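Local coordinates for protein adenylate kinase (Schistosoma mansoni, PDB 3UMF) that catalyses the reversible transfer of a phosphoryl group between adenine nucleotides, interconverting ATP and AMP with two molecules of ADP, at residues A27-I32 / E129-L134; V92-L97 / I124-E129; G115-L120 / K179-H184. All coordinates share one frame; numbering follows the deposited sequence.

How the interactions relate
All three contacts lie around the parallel five-stranded sheet of the Rossmann-like core. Interaction 2 is nested along the chain inside the loop closed by interaction 1, while the segments of interaction 3 alternate with those of both. Interactions 1 and 2 share Glu129 and touch, their centres 11 Å apart; helix 120-129 runs from the helix pair of interaction 2 into the linker that meets strand 30-35. Interaction 3 lies at the start of that helix and also touches interaction 2, its centre 14 Å away. Helix 120-129 is thus contacted near both ends and along its flank, and the turn before it carries most of the adenylate kinase signature DGYPR.

Interaction 1 of 3, residues A27-I32 / E129-L134; sequences AKAKVI and EVCPCL
Val31 and Cys131 meet by the valine's CG2 branch, which reaches the thiol at 3.6 Å from SG. In Cys131 the sulfur sits between the backbone N and the carbonyl carbon (chi1 65°), a position from which it also comes within 4.2 Å of Ala29 CB. Cys133 approaches the same valine by its CB, which comes nearest to Val31 O at 3.6 Å and more loosely to the other branch, CG1. Leu134 is closer still: its CB lies 3.4 Å from Val31 O, beside the bond made by its own N-H. With CG anti to the backbone N (chi1 172°), the leucine branch carries on to strand 30-35, where CD2 lies 4.2 Å from CB of Lys30 and a little farther from Ile32 CG1. The lysine amine leads away, with a weak hydrogen bond to His110.

One direct backbone bond joins the segments. Leu134 N donates to Val31 O at 2.7 Å, in the plane of the carbonyl, with an N-H...O angle of 151°. Farther back, where the chains diverge, a water takes over: it accepts from Val31 N and donates to Ala29 O and to Pro132 O, the last at 2.6 Å from the water. Cys133 N is held by Glu127 OE2, and Met101 of helix 90-104 packs against both Val31 and Cys131.

This is the linker between helix 120-129 and strand 135-140 coming alongside strand 30-35, which is next to strand 135-140 in the parallel sheet. The direct bond and the water serve Val31 N and O, Ala29 O, Pro132 O and Leu134 N; around them the Cys131 thiol acts as apolar surface, while Cys133 packs by its CB.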
loop_
_atom_site.group_PDB
_atom_site.type_symbol
_atom_site.label_atom_id
_atom_site.label_comp_id
_atom_site.label_asym_id
_atom_site.label_seq_id
_atom_site.Cartn_x
_atom_site.Cartn_y
_atom_site.Cartn_z
ATOM N N ALA A 27 10.697 -17.394 -0.094
ATOM C CA ALA A 27 10.675 -17.895 -1.461
ATOM C C ALA A 27 9.241 -18.226 -1.828
ATOM O O ALA A 27 8.839 -18.133 -2.990
ATOM C CB ALA A 27 11.557 -19.125 -1.591
ATOM N N LYS A 28 8.473 -18.611 -0.817
ATOM C CA LYS A 28 7.064 -18.926 -0.987
ATOM C C LYS A 28 6.191 -17.666 -0.978
ATOM O O LYS A 28 5.035 -17.706 -1.395
ATOM C CB LYS A 28 6.611 -19.895 0.118
ATOM N N ALA A 29 6.756 -16.548 -0.526
ATOM C CA ALA A 29 6.002 -15.306 -0.337
ATOM C C ALA A 29 5.408 -14.716 -1.614
ATOM O O ALA A 29 6.091 -14.577 -2.631
ATOM C CB ALA A 29 6.865 -14.259 0.363
ATOM N N LYS A 30 4.122 -14.378 -1.542
ATOM C CA LYS A 30 3.421 -13.672 -2.609
ATOM C C LYS A 30 3.040 -12.287 -2.108
ATOM O O LYS A 30 2.218 -12.152 -1.201
ATOM C CB LYS A 30 2.166 -14.443 -3.013
ATOM C CG LYS A 30 2.441 -15.772 -3.692
ATOM C CD LYS A 30 1.236 -16.684 -3.583
ATOM C CE LYS A 30 1.041 -17.514 -4.838
ATOM N NZ LYS A 30 -0.390 -17.899 -4.998
ATOM N N VAL A 31 3.636 -11.258 -2.703
ATOM C CA VAL A 31 3.464 -9.894 -2.218
ATOM C C VAL A 31 2.572 -9.061 -3.128
ATOM O O VAL A 31 2.815 -8.953 -4.332
ATOM C CB VAL A 31 4.823 -9.184 -2.058
ATOM C CG1 VAL A 31 4.628 -7.712 -1.730
ATOM C CG2 VAL A 31 5.648 -9.873 -0.985
ATOM N N ILE A 32 1.536 -8.474 -2.543
ATOM C CA ILE A 32 0.616 -7.626 -3.282
ATOM C C ILE A 32 0.734 -6.181 -2.814
ATOM O O ILE A 32 0.318 -5.837 -1.705
ATOM C CB ILE A 32 -0.837 -8.100 -3.089
ATOM C CG1 ILE A 32 -0.982 -9.551 -3.556
ATOM C CG2 ILE A 32 -1.804 -7.192 -3.834
ATOM C CD1 ILE A 32 -2.258 -10.212 -3.092
ATOM N N GLU A 129 15.891 -6.372 -2.085
ATOM C CA GLU A 129 16.250 -6.718 -0.713
ATOM C C GLU A 129 15.329 -7.766 -0.088
ATOM O O GLU A 129 15.736 -8.488 0.820
ATOM C CB GLU A 129 16.246 -5.458 0.159
ATOM C CG GLU A 129 17.182 -4.358 -0.313
ATOM C CD GLU A 129 18.528 -4.404 0.376
ATOM O OE1 GLU A 129 19.217 -5.440 0.270
ATOM O OE2 GLU A 129 18.896 -3.403 1.026
ATOM N N VAL A 130 14.087 -7.844 -0.558
ATOM C CA VAL A 130 13.125 -8.784 0.021
ATOM C C VAL A 130 12.704 -9.862 -0.980
ATOM O O VAL A 130 13.257 -10.960 -0.983
ATOM C CB VAL A 130 11.876 -8.059 0.576
ATOM C CG1 VAL A 130 11.089 -8.989 1.487
ATOM C CG2 VAL A 130 12.284 -6.804 1.330
ATOM N N CYS A 131 11.725 -9.543 -1.822
ATOM C CA CYS A 131 11.293 -10.447 -2.883
ATOM C C CYS A 131 10.463 -9.688 -3.914
ATOM O O CYS A 131 9.845 -8.673 -3.588
ATOM C CB CYS A 131 10.497 -11.626 -2.313
ATOM S SG CYS A 131 8.938 -11.181 -1.535
ATOM N N PRO A 132 10.459 -10.168 -5.170
ATOM C CA PRO A 132 9.654 -9.532 -6.220
ATOM C C PRO A 132 8.172 -9.594 -5.876
ATOM O O PRO A 132 7.727 -10.565 -5.260
ATOM C CB PRO A 132 9.942 -10.398 -7.450
ATOM C CG PRO A 132 11.271 -11.020 -7.174
ATOM C CD PRO A 132 11.276 -11.276 -5.697
ATOM N N CYS A 133 7.413 -8.574 -6.252
ATOM C CA CYS A 133 5.993 -8.577 -5.944
ATOM C C CYS A 133 5.235 -9.477 -6.915
ATOM O O CYS A 133 5.698 -9.743 -8.026
ATOM C CB CYS A 133 5.422 -7.154 -5.956
ATOM S SG CYS A 133 5.163 -6.442 -7.587
ATOM N N LEU A 134 4.083 -9.966 -6.477
ATOM C CA LEU A 134 3.216 -10.746 -7.343
ATOM C C LEU A 134 2.481 -9.813 -8.301
ATOM O O LEU A 134 2.455 -10.038 -9.511
ATOM C CB LEU A 134 2.218 -11.544 -6.504
ATOM C CG LEU A 134 1.109 -12.269 -7.264
ATOM C CD1 LEU A 134 1.681 -13.344 -8.179
ATOM C CD2 LEU A 134 0.115 -12.864 -6.284
HETATM O O HOH W 1 5.715 -11.978 -4.527
#

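Interaction 2 of 3, residues V92-L97 / I124-E129; sequences VVLALL and IKFEKE
Leu94 and Phe126 are brought together by two first torsions of different kinds. Phe126 has its CG anti to the backbone N (chi1 180°), which sends the ring down toward the sheet and turns its CD2/CE2 edge to the leucines of helix 90-104. Leu94 has an unusual chi1 of -138°, away from the usual staggered values, and this puts its two methyls on separate targets. CD1 comes to the edge of the phenylalanine ring, near its plane, 3.9 Å from Phe126 CD2. CD2 instead drops onto the backbone of the facing helix, 3.9 Å from Lys125 O and about as close to the lysine's CB.

Leu97, one turn on, adds a second methyl to the same ring edge: its CD1 is 3.9 Å from Phe126 CE2, and the two side chains cross at about a right angle, methyl against ring edge. Glu129 contributes its aliphatic part, with CG 4.1 Å from Leu94 CD2, before the chain bends at chi2 and carries the carboxylate off. Lys125 likewise packs by its CB, and its extended chain takes the amine to a long, weak ion pair with Glu91.

The axes of the two short helical segments approach to 10.8 Å at a crossing angle of -43°; the CA atoms of Leu94 and Phe126 are the nearest across the pair. Phe126 also packs edge-to-face with Phe33 of strand 30-35, and the Tyr116 ring shares this pocket, touching Leu94, Leu97 and the Phe126 edge. The charged ends of Lys125 and Glu129 stay at the margin. The contact is therefore apolar, methyls against an aromatic edge with no hydrogen bond between the segments, and it joins helices 90-104 and 120-129 on one side of the sheet.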
loop_
_atom_site.group_PDB
_atom_site.type_symbol
_atom_site.label_atom_id
_atom_site.label_comp_id
_atom_site.label_asym_id
_atom_site.label_seq_id
_atom_site.Cartn_x
_atom_site.Cartn_y
_atom_site.Cartn_z
ATOM N N VAL A 92 15.113 1.765 6.878
ATOM C CA VAL A 92 14.496 1.395 8.150
ATOM C C VAL A 92 13.149 0.703 7.939
ATOM O O VAL A 92 12.881 -0.342 8.532
ATOM C CB VAL A 92 14.306 2.619 9.070
ATOM C CG1 VAL A 92 13.591 2.215 10.348
ATOM C CG2 VAL A 92 15.650 3.262 9.387
ATOM N N VAL A 93 12.308 1.291 7.093
ATOM C CA VAL A 93 11.005 0.719 6.780
ATOM C C VAL A 93 11.166 -0.641 6.108
ATOM O O VAL A 93 10.445 -1.591 6.416
ATOM C CB VAL A 93 10.196 1.652 5.849
ATOM C CG1 VAL A 93 8.934 0.959 5.351
ATOM C CG2 VAL A 93 9.851 2.950 6.566
ATOM N N LEU A 94 12.129 -0.720 5.197
ATOM C CA LEU A 94 12.402 -1.941 4.450
ATOM C C LEU A 94 12.806 -3.090 5.374
ATOM O O LEU A 94 12.331 -4.215 5.222
ATOM C CB LEU A 94 13.497 -1.679 3.412
ATOM C CG LEU A 94 13.311 -2.294 2.024
ATOM C CD1 LEU A 94 11.914 -2.009 1.492
ATOM C CD2 LEU A 94 14.369 -1.765 1.061
ATOM N N ALA A 95 13.673 -2.798 6.339
ATOM C CA ALA A 95 14.105 -3.800 7.307
ATOM C C ALA A 95 12.946 -4.268 8.189
ATOM O O ALA A 95 12.859 -5.445 8.534
ATOM C CB ALA A 95 15.243 -3.259 8.161
ATOM N N LEU A 96 12.056 -3.348 8.547
ATOM C CA LEU A 96 10.892 -3.696 9.354
ATOM C C LEU A 96 9.936 -4.599 8.578
ATOM O O LEU A 96 9.403 -5.564 9.128
ATOM C CB LEU A 96 10.167 -2.439 9.846
ATOM C CG LEU A 96 10.900 -1.596 10.895
ATOM C CD1 LEU A 96 10.054 -0.403 11.320
ATOM C CD2 LEU A 96 11.277 -2.441 12.101
ATOM N N LEU A 97 9.728 -4.281 7.302
ATOM C CA LEU A 97 8.897 -5.103 6.422
ATOM C C LEU A 97 9.442 -6.522 6.322
ATOM O O LEU A 97 8.717 -7.490 6.542
ATOM C CB LEU A 97 8.826 -4.489 5.022
ATOM C CG LEU A 97 7.853 -3.329 4.808
ATOM C CD1 LEU A 97 8.098 -2.680 3.454
ATOM C CD2 LEU A 97 6.417 -3.816 4.915
ATOM N N ILE A 124 11.592 -0.934 -6.324
ATOM C CA ILE A 124 12.755 -1.663 -6.819
ATOM C C ILE A 124 13.617 -2.218 -5.681
ATOM O O ILE A 124 14.005 -3.388 -5.707
ATOM C CB ILE A 124 13.608 -0.784 -7.766
ATOM C CG1 ILE A 124 12.836 -0.513 -9.065
ATOM C CG2 ILE A 124 14.938 -1.453 -8.076
ATOM C CD1 ILE A 124 13.433 0.586 -9.914
ATOM N N LYS A 125 13.904 -1.388 -4.681
ATOM C CA LYS A 125 14.699 -1.834 -3.537
ATOM C C LYS A 125 14.006 -2.941 -2.745
ATOM O O LYS A 125 14.671 -3.822 -2.207
ATOM C CB LYS A 125 15.042 -0.662 -2.613
ATOM C CG LYS A 125 15.952 0.381 -3.236
ATOM C CD LYS A 125 16.314 1.456 -2.227
ATOM C CE LYS A 125 16.638 2.772 -2.912
ATOM N NZ LYS A 125 16.875 3.864 -1.927
ATOM N N PHE A 126 12.679 -2.892 -2.671
ATOM C CA PHE A 126 11.924 -3.933 -1.980
ATOM C C PHE A 126 12.122 -5.266 -2.678
ATOM O O PHE A 126 12.429 -6.274 -2.045
ATOM C CB PHE A 126 10.428 -3.596 -1.930
ATOM C CG PHE A 126 9.592 -4.639 -1.231
ATOM C CD1 PHE A 126 9.110 -5.746 -1.918
ATOM C CD2 PHE A 126 9.288 -4.511 0.113
ATOM C CE1 PHE A 126 8.346 -6.706 -1.273
ATOM C CE2 PHE A 126 8.522 -5.468 0.762
ATOM C CZ PHE A 126 8.052 -6.564 0.067
ATOM N N GLU A 127 11.941 -5.263 -3.994
ATOM C CA GLU A 127 12.060 -6.481 -4.781
ATOM C C GLU A 127 13.488 -7.027 -4.769
ATOM O O GLU A 127 13.695 -8.229 -4.910
ATOM C CB GLU A 127 11.571 -6.244 -6.211
ATOM C CG GLU A 127 10.127 -5.774 -6.282
ATOM C CD GLU A 127 9.635 -5.593 -7.702
ATOM O OE1 GLU A 127 10.027 -4.597 -8.346
ATOM O OE2 GLU A 127 8.853 -6.445 -8.172
ATOM N N LYS A 128 14.468 -6.146 -4.586
ATOM C CA LYS A 128 15.863 -6.568 -4.495
ATOM C C LYS A 128 16.171 -7.154 -3.122
ATOM O O LYS A 128 16.637 -8.287 -3.008
ATOM C CB LYS A 128 16.808 -5.391 -4.774
ATOM C CG LYS A 128 18.288 -5.729 -4.602
ATOM C CD LYS A 128 19.186 -4.490 -4.667
ATOM C CE LYS A 128 19.433 -3.894 -3.286
ATOM N NZ LYS A 128 18.858 -2.526 -3.148
ATOM N N GLU A 129 15.891 -6.372 -2.085
ATOM C CA GLU A 129 16.250 -6.718 -0.713
ATOM C C GLU A 129 15.329 -7.766 -0.088
ATOM O O GLU A 129 15.736 -8.488 0.820
ATOM C CB GLU A 129 16.246 -5.458 0.159
ATOM C CG GLU A 129 17.182 -4.358 -0.313
ATOM C CD GLU A 129 18.528 -4.404 0.376
ATOM O OE1 GLU A 129 19.217 -5.440 0.270
ATOM O OE2 GLU A 129 18.896 -3.403 1.026
#

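Interaction 3 of 3, residues G115-L120 / K179-H184; sequences GYPREL and KPVIEH
His184 presents one face of its imidazole to Leu120, whose CD1 methyl sits over it at 3.5 Å from CG. The leucine side chain meets the ring at about a right angle, methyl first, and the same CD1 is also 3.6 Å from His184 CB. An anti arrangement of CG and backbone N in both residues (chi1 -171° in Leu120, 175° in His184) sends the two side chains toward each other. On the loop side a second flat group is packed locally: CB of Pro117 lies 3.7 Å above the plane of the Tyr116 ring, toward its rim.

Val181 fills the middle of the contact. Its CG2 reaches Pro117 CG at 3.7 Å, while CG1 lies against the backbone oxygens of Pro117 and Arg118, and CB comes 3.9 Å from Leu120 N. Pro180 adds its carbonyl, with O 4.3 Å from Leu120 CD1. Pro117 follows a cis peptide bond and also touches Phe33 of strand 30-35.

The GYPR sequence at residues 115 to 118 belongs to the signature motif of adenylate kinases. Directly after it, Glu119 is the N-cap of helix 120-129. Gln122 OE1 accepts a hydrogen bond from Arg118 N and a weak one from Glu119 N. Helix 179-186 meets this turn in an apolar contact, with a CH-pi approach of Leu120 CD1 to the imidazole face and no hydrogen bond between the segments.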
loop_
_atom_site.group_PDB
_atom_site.type_symbol
_atom_site.label_atom_id
_atom_site.label_comp_id
_atom_site.label_asym_id
_atom_site.label_seq_id
_atom_site.Cartn_x
_atom_site.Cartn_y
_atom_site.Cartn_z
ATOM N N GLY A 115 -0.535 0.828 0.909
ATOM C CA GLY A 115 0.031 2.128 0.588
ATOM C C GLY A 115 1.524 2.089 0.300
ATOM O O GLY A 115 2.258 3.005 0.673
ATOM N N TYR A 116 1.968 1.026 -0.366
ATOM C CA TYR A 116 3.378 0.845 -0.701
ATOM C C TYR A 116 3.484 0.088 -2.021
ATOM O O TYR A 116 2.696 -0.819 -2.269
ATOM C CB TYR A 116 4.082 0.063 0.416
ATOM C CG TYR A 116 5.596 0.046 0.337
ATOM C CD1 TYR A 116 6.359 0.941 1.078
ATOM C CD2 TYR A 116 6.264 -0.875 -0.463
ATOM C CE1 TYR A 116 7.745 0.927 1.014
ATOM C CE2 TYR A 116 7.648 -0.894 -0.533
ATOM C CZ TYR A 116 8.383 0.009 0.209
ATOM O OH TYR A 116 9.760 -0.008 0.142
ATOM N N PRO A 117 4.445 0.469 -2.883
ATOM C CA PRO A 117 5.359 1.605 -2.737
ATOM C C PRO A 117 4.752 2.883 -3.306
ATOM O O PRO A 117 4.021 2.832 -4.293
ATOM C CB PRO A 117 6.549 1.186 -3.597
ATOM C CG PRO A 117 5.925 0.414 -4.710
ATOM C CD PRO A 117 4.732 -0.300 -4.108
ATOM N N ARG A 118 5.064 4.021 -2.697
ATOM C CA ARG A 118 4.564 5.297 -3.191
ATOM C C ARG A 118 5.512 5.888 -4.233
ATOM O O ARG A 118 5.117 6.738 -5.031
ATOM C CB ARG A 118 4.353 6.276 -2.032
ATOM C CG ARG A 118 3.308 5.819 -1.018
ATOM C CD ARG A 118 3.207 6.779 0.162
ATOM N NE ARG A 118 2.734 8.104 -0.235
ATOM C CZ ARG A 118 1.459 8.482 -0.221
ATOM N NH1 ARG A 118 0.517 7.636 0.171
ATOM N NH2 ARG A 118 1.125 9.708 -0.598
ATOM N N GLU A 119 6.761 5.432 -4.220
ATOM C CA GLU A 119 7.771 5.917 -5.157
ATOM C C GLU A 119 8.570 4.758 -5.758
ATOM O O GLU A 119 8.605 3.660 -5.198
ATOM C CB GLU A 119 8.695 6.935 -4.477
ATOM C CG GLU A 119 7.967 8.175 -3.958
ATOM C CD GLU A 119 8.873 9.142 -3.218
ATOM O OE1 GLU A 119 9.951 9.479 -3.751
ATOM O OE2 GLU A 119 8.500 9.572 -2.105
ATOM N N LEU A 120 9.212 5.011 -6.896
ATOM C CA LEU A 120 9.883 3.961 -7.655
ATOM C C LEU A 120 11.031 3.295 -6.894
ATOM O O LEU A 120 11.215 2.078 -6.983
ATOM C CB LEU A 120 10.380 4.506 -8.998
ATOM C CG LEU A 120 10.907 3.469 -9.991
ATOM C CD1 LEU A 120 9.924 2.322 -10.109
ATOM C CD2 LEU A 120 11.152 4.104 -11.350
ATOM N N LYS A 179 2.984 8.317 -10.401
ATOM C CA LYS A 179 3.002 8.036 -11.842
ATOM C C LYS A 179 4.139 7.117 -12.313
ATOM O O LYS A 179 3.873 6.128 -12.993
ATOM C CB LYS A 179 2.979 9.329 -12.674
ATOM C CG LYS A 179 1.593 9.884 -12.939
ATOM C CD LYS A 179 1.677 11.165 -13.759
ATOM C CE LYS A 179 0.305 11.777 -13.982
ATOM N NZ LYS A 179 0.408 13.127 -14.609
ATOM N N PRO A 180 5.402 7.433 -11.959
ATOM C CA PRO A 180 6.447 6.542 -12.482
ATOM C C PRO A 180 6.454 5.146 -11.854
ATOM O O PRO A 180 6.898 4.205 -12.509
ATOM C CB PRO A 180 7.749 7.287 -12.166
ATOM C CG PRO A 180 7.410 8.206 -11.058
ATOM C CD PRO A 180 5.974 8.591 -11.247
ATOM N N VAL A 181 5.975 4.996 -10.623
ATOM C CA VAL A 181 5.961 3.663 -10.025
ATOM C C VAL A 181 4.867 2.796 -10.650
ATOM O O VAL A 181 5.062 1.603 -10.880
ATOM C CB VAL A 181 5.887 3.688 -8.473
ATOM C CG1 VAL A 181 4.511 4.110 -7.983
ATOM C CG2 VAL A 181 6.264 2.328 -7.906
ATOM N N ILE A 182 3.730 3.411 -10.959
ATOM C CA ILE A 182 2.642 2.708 -11.626
ATOM C C ILE A 182 3.028 2.325 -13.055
ATOM O O ILE A 182 2.770 1.206 -13.497
ATOM C CB ILE A 182 1.350 3.549 -11.622
ATOM C CG1 ILE A 182 0.794 3.642 -10.196
ATOM C CG2 ILE A 182 0.307 2.953 -12.552
ATOM C CD1 ILE A 182 -0.356 4.614 -10.052
ATOM N N GLU A 183 3.658 3.251 -13.773
ATOM C CA GLU A 183 4.100 2.968 -15.136
ATOM C C GLU A 183 5.155 1.859 -15.175
ATOM O O GLU A 183 5.143 1.018 -16.072
ATOM C CB GLU A 183 4.629 4.234 -15.811
ATOM C CG GLU A 183 5.037 4.030 -17.263
ATOM C CD GLU A 183 3.887 3.556 -18.136
ATOM O OE1 GLU A 183 2.750 4.034 -17.938
ATOM O OE2 GLU A 183 4.119 2.703 -19.019
ATOM N N HIS A 184 6.053 1.859 -14.193
ATOM C CA HIS A 184 7.102 0.845 -14.090
ATOM C C HIS A 184 6.542 -0.576 -13.996
ATOM O O HIS A 184 7.004 -1.482 -14.690
ATOM C CB HIS A 184 8.004 1.133 -12.886
ATOM C CG HIS A 184 9.041 0.082 -12.638
ATOM N ND1 HIS A 184 10.146 -0.081 -13.446
ATOM C CD2 HIS A 184 9.142 -0.857 -11.668
ATOM C CE1 HIS A 184 10.882 -1.076 -12.985
ATOM N NE2 HIS A 184 10.296 -1.565 -11.906
#